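Local coordinates for ATP-dependent Clp protease adapter protein ClpS 2 (Agrobacterium tumefaciens, PDB 4YJM) that probably adjusts the specificity of ClpAP-mediated protein degradation, as an adaptor that binds the N-terminal domain of ClpA and serves the N-end rule, at residues 20-32 with 61-74. Numbering follows the deposited sequence.
Sequences RPKLYKVMLLNDD and AHRFGSAVVVVCER
With CG of Y24 anti to its carbonyl carbon (chi1 -83°) and CG of R74 anti to its backbone N, the two side chains run side by side. The aliphatic part of R74 lies over one face of the phenol, CG standing 3.8 Å from the ring centroid in a CH-pi contact, while the guanidinium plane turns perpendicular to the ring.

These neighbours close one end of an antiparallel ladder, a worked example of how a strand pair absorbs an extra residue. Y24 and C72 exchange bonds in both directions, as do L28 and A67. Between them V69 and V70 face V26 alone, a beta bulge: V26 N donates to V70 O at 2.8 Å and V69 N to V26 O at 2.7 Å. On the face that carries V26 and V70, V26 CG2 meets V70 CG1 at 3.6 Å, and F47 of helix 36-47 packs against all three valines. On the face of K25, M27 and V68, M27, folded at chi2 and chi3, lays SD against V68 CG2 at 3.5 Å, whereas K25 NZ forms a salt bridge with E100 of strand 97-101.

Beyond L29, N30 N bonds G65 O (2.8 Å), and one water links N30 OD1 with ND1 of the loosely ordered H62. The bulged pair forms two strands of the three-stranded antiparallel ClpS sheet, 23-29 in the middle; the N30-H62 end probably corresponds to the N-degron amino-group site of relatives, where an asparagine, an aspartate and a histidine gather.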
# COMPACT_ATOMS: atom_id res chain seq x y z
N ARG A 20 11.22 -23.05 -1.06
CA ARG A 20 10.06 -22.26 -0.66
C ARG A 20 10.05 -20.84 -1.27
O ARG A 20 11.07 -20.15 -1.26
CB ARG A 20 10.02 -22.20 0.87
CG ARG A 20 8.91 -21.36 1.46
CD ARG A 20 8.88 -21.49 2.96
NE ARG A 20 7.70 -20.85 3.53
CZ ARG A 20 7.27 -21.03 4.77
NH1 ARG A 20 7.92 -21.84 5.60
NH2 ARG A 20 6.18 -20.40 5.19
N PRO A 21 8.91 -20.39 -1.82
CA PRO A 21 8.96 -19.03 -2.38
C PRO A 21 9.22 -17.97 -1.31
O PRO A 21 8.90 -18.20 -0.16
CB PRO A 21 7.57 -18.86 -3.01
CG PRO A 21 6.69 -19.80 -2.24
CD PRO A 21 7.56 -20.98 -1.88
N LYS A 22 9.83 -16.85 -1.69
CA LYS A 22 10.08 -15.74 -0.76
C LYS A 22 9.07 -14.65 -1.05
O LYS A 22 9.05 -14.05 -2.14
CB LYS A 22 11.52 -15.21 -0.89
CG LYS A 22 11.90 -14.08 0.06
CD LYS A 22 13.30 -13.56 -0.28
CE LYS A 22 13.80 -12.59 0.75
NZ LYS A 22 15.13 -12.03 0.41
N LEU A 23 8.14 -14.47 -0.13
CA LEU A 23 7.05 -13.52 -0.28
C LEU A 23 7.46 -12.13 0.15
O LEU A 23 8.42 -11.97 0.93
CB LEU A 23 5.83 -13.99 0.52
CG LEU A 23 5.26 -15.36 0.14
CD1 LEU A 23 3.99 -15.56 0.94
CD2 LEU A 23 4.96 -15.44 -1.33
N TYR A 24 6.77 -11.13 -0.39
CA TYR A 24 7.09 -9.72 -0.19
C TYR A 24 5.89 -8.98 0.39
O TYR A 24 4.75 -9.13 -0.07
CB TYR A 24 7.53 -9.06 -1.51
CG TYR A 24 8.98 -9.30 -1.81
CD1 TYR A 24 9.45 -10.58 -2.07
CD2 TYR A 24 9.90 -8.26 -1.80
CE1 TYR A 24 10.81 -10.82 -2.30
CE2 TYR A 24 11.26 -8.49 -2.05
CZ TYR A 24 11.70 -9.78 -2.32
OH TYR A 24 13.04 -10.05 -2.57
N LYS A 25 6.15 -8.21 1.42
CA LYS A 25 5.14 -7.32 1.99
C LYS A 25 4.95 -6.13 1.07
O LYS A 25 5.93 -5.58 0.56
CB LYS A 25 5.57 -6.83 3.37
CG LYS A 25 5.83 -7.92 4.37
CD LYS A 25 6.24 -7.38 5.74
CE LYS A 25 7.60 -6.80 5.70
NZ LYS A 25 8.16 -6.55 7.06
N VAL A 26 3.71 -5.74 0.84
CA VAL A 26 3.44 -4.42 0.28
C VAL A 26 3.11 -3.48 1.45
O VAL A 26 2.20 -3.77 2.23
CB VAL A 26 2.26 -4.45 -0.73
CG1 VAL A 26 1.97 -3.06 -1.26
CG2 VAL A 26 2.58 -5.42 -1.85
N MET A 27 3.85 -2.39 1.56
CA MET A 27 3.75 -1.42 2.65
C MET A 27 3.15 -0.14 2.14
O MET A 27 3.58 0.37 1.13
CB MET A 27 5.14 -1.07 3.26
CG MET A 27 6.03 -2.26 3.64
SD MET A 27 5.23 -3.23 4.89
CE MET A 27 5.45 -2.17 6.35
N LEU A 28 2.17 0.39 2.85
CA LEU A 28 1.76 1.79 2.71
C LEU A 28 2.58 2.69 3.63
O LEU A 28 2.69 2.42 4.85
CB LEU A 28 0.27 1.91 3.06
CG LEU A 28 -0.22 3.36 3.25
CD1 LEU A 28 -0.27 4.07 1.89
CD2 LEU A 28 -1.56 3.39 3.96
N LEU A 29 3.12 3.79 3.09
CA LEU A 29 3.87 4.77 3.89
C LEU A 29 3.01 5.95 4.31
O LEU A 29 2.15 6.39 3.56
CB LEU A 29 5.09 5.31 3.13
CG LEU A 29 6.08 4.31 2.53
CD1 LEU A 29 7.31 5.08 2.01
CD2 LEU A 29 6.51 3.27 3.56
N ASN A 30 3.26 6.46 5.50
CA ASN A 30 2.57 7.65 5.97
C ASN A 30 3.00 8.87 5.17
O ASN A 30 4.14 8.93 4.73
CB ASN A 30 2.85 7.88 7.45
CG ASN A 30 2.15 9.13 8.00
OD1 ASN A 30 0.92 9.21 8.02
ND2 ASN A 30 2.94 10.10 8.47
N ASP A 31 2.07 9.80 4.97
CA ASP A 31 2.44 11.16 4.59
C ASP A 31 1.42 12.17 5.07
O ASP A 31 0.30 11.80 5.49
CB ASP A 31 2.63 11.29 3.07
CG ASP A 31 1.30 11.22 2.28
OD1 ASP A 31 0.47 12.13 2.42
OD2 ASP A 31 1.12 10.26 1.51
N ASP A 32 1.79 13.44 4.95
CA ASP A 32 1.00 14.57 5.42
C ASP A 32 0.06 15.18 4.39
O ASP A 32 -0.62 16.15 4.70
CB ASP A 32 1.91 15.72 5.87
CG ASP A 32 2.83 15.34 7.00
OD1 ASP A 32 2.49 14.44 7.78
OD2 ASP A 32 3.90 15.99 7.11
N ALA A 61 -0.12 3.30 9.76
CA ALA A 61 0.94 3.98 9.04
C ALA A 61 1.25 5.31 9.74
O ALA A 61 2.42 5.67 9.92
CB ALA A 61 0.54 4.19 7.57
N HIS A 62 0.21 6.01 10.18
CA HIS A 62 0.38 7.26 10.93
C HIS A 62 1.12 7.03 12.26
O HIS A 62 1.94 7.85 12.69
CB HIS A 62 -0.97 7.89 11.21
CG HIS A 62 -0.86 9.19 11.94
ND1 HIS A 62 -0.50 10.36 11.31
CD2 HIS A 62 -1.01 9.49 13.25
CE1 HIS A 62 -0.47 11.34 12.20
NE2 HIS A 62 -0.77 10.84 13.38
N ARG A 63 0.85 5.90 12.90
CA ARG A 63 1.44 5.62 14.20
C ARG A 63 2.89 5.15 14.07
O ARG A 63 3.74 5.51 14.89
CB ARG A 63 0.61 4.56 14.94
CG ARG A 63 1.29 3.99 16.18
CD ARG A 63 0.39 3.03 16.92
NE ARG A 63 -0.72 3.72 17.58
CZ ARG A 63 -0.70 4.15 18.84
NH1 ARG A 63 0.37 3.97 19.60
NH2 ARG A 63 -1.76 4.76 19.34
N PHE A 64 3.19 4.37 13.03
CA PHE A 64 4.49 3.71 12.93
C PHE A 64 5.36 4.18 11.76
O PHE A 64 6.55 3.84 11.71
CB PHE A 64 4.30 2.20 12.85
CG PHE A 64 3.78 1.57 14.11
CD1 PHE A 64 4.59 1.48 15.23
CD2 PHE A 64 2.49 1.08 14.19
CE1 PHE A 64 4.12 0.91 16.40
CE2 PHE A 64 2.02 0.51 15.35
CZ PHE A 64 2.84 0.42 16.46
N GLY A 65 4.77 4.95 10.85
CA GLY A 65 5.41 5.38 9.60
C GLY A 65 5.04 4.57 8.35
O GLY A 65 5.03 5.08 7.22
N SER A 66 4.73 3.29 8.55
CA SER A 66 4.25 2.42 7.46
C SER A 66 3.29 1.34 7.98
O SER A 66 3.25 1.11 9.18
CB SER A 66 5.44 1.74 6.80
OG SER A 66 6.14 0.97 7.76
N ALA A 67 2.59 0.66 7.07
CA ALA A 67 1.65 -0.42 7.42
C ALA A 67 1.60 -1.48 6.32
O ALA A 67 1.63 -1.13 5.15
CB ALA A 67 0.26 0.13 7.65
N VAL A 68 1.54 -2.76 6.71
CA VAL A 68 1.45 -3.84 5.73
C VAL A 68 0.07 -3.90 5.15
O VAL A 68 -0.92 -3.92 5.88
CB VAL A 68 1.78 -5.23 6.36
CG1 VAL A 68 1.72 -6.33 5.28
CG2 VAL A 68 3.18 -5.20 6.98
N VAL A 69 0.01 -4.00 3.83
CA VAL A 69 -1.26 -4.09 3.08
C VAL A 69 -1.59 -5.53 2.72
O VAL A 69 -2.68 -6.02 2.98
CB VAL A 69 -1.19 -3.23 1.81
CG1 VAL A 69 -2.51 -3.30 1.01
CG2 VAL A 69 -0.93 -1.81 2.20
N VAL A 70 -0.59 -6.22 2.18
CA VAL A 70 -0.71 -7.58 1.71
C VAL A 70 0.70 -8.19 1.68
O VAL A 70 1.68 -7.44 1.63
CB VAL A 70 -1.39 -7.63 0.33
CG1 VAL A 70 -0.51 -6.97 -0.74
CG2 VAL A 70 -1.76 -9.05 -0.06
N VAL A 71 0.80 -9.52 1.71
CA VAL A 71 2.10 -10.20 1.54
C VAL A 71 1.88 -11.25 0.44
O VAL A 71 1.01 -12.12 0.53
CB VAL A 71 2.59 -10.86 2.81
CG1 VAL A 71 4.05 -11.36 2.64
CG2 VAL A 71 2.43 -9.95 4.05
N CYS A 72 2.64 -11.13 -0.66
CA CYS A 72 2.37 -11.95 -1.84
C CYS A 72 3.65 -12.19 -2.64
O CYS A 72 4.72 -11.74 -2.27
CB CYS A 72 1.30 -11.31 -2.72
SG CYS A 72 1.73 -9.65 -3.30
N GLU A 73 3.51 -12.93 -3.73
CA GLU A 73 4.63 -13.23 -4.63
C GLU A 73 5.33 -11.93 -5.05
O GLU A 73 4.68 -10.91 -5.30
CB GLU A 73 4.11 -14.00 -5.86
CG GLU A 73 5.12 -14.16 -7.00
CD GLU A 73 4.54 -14.90 -8.22
OE1 GLU A 73 3.31 -15.10 -8.27
OE2 GLU A 73 5.31 -15.26 -9.12
N ARG A 74 6.65 -11.98 -5.15
CA ARG A 74 7.41 -10.75 -5.43
C ARG A 74 6.88 -9.96 -6.63
O ARG A 74 6.66 -8.77 -6.52
CB ARG A 74 8.89 -11.11 -5.68
CG ARG A 74 9.78 -9.89 -5.82
CD ARG A 74 11.24 -10.33 -5.99
NE ARG A 74 11.44 -10.97 -7.28
CZ ARG A 74 11.97 -12.18 -7.45
NH1 ARG A 74 12.38 -12.89 -6.41
NH2 ARG A 74 12.08 -12.66 -8.67
O HOH W 1 7.96 -14.48 -4.36
O HOH W 2 13.15 -12.54 -4.12
O HOH W 3 -1.38 10.90 8.63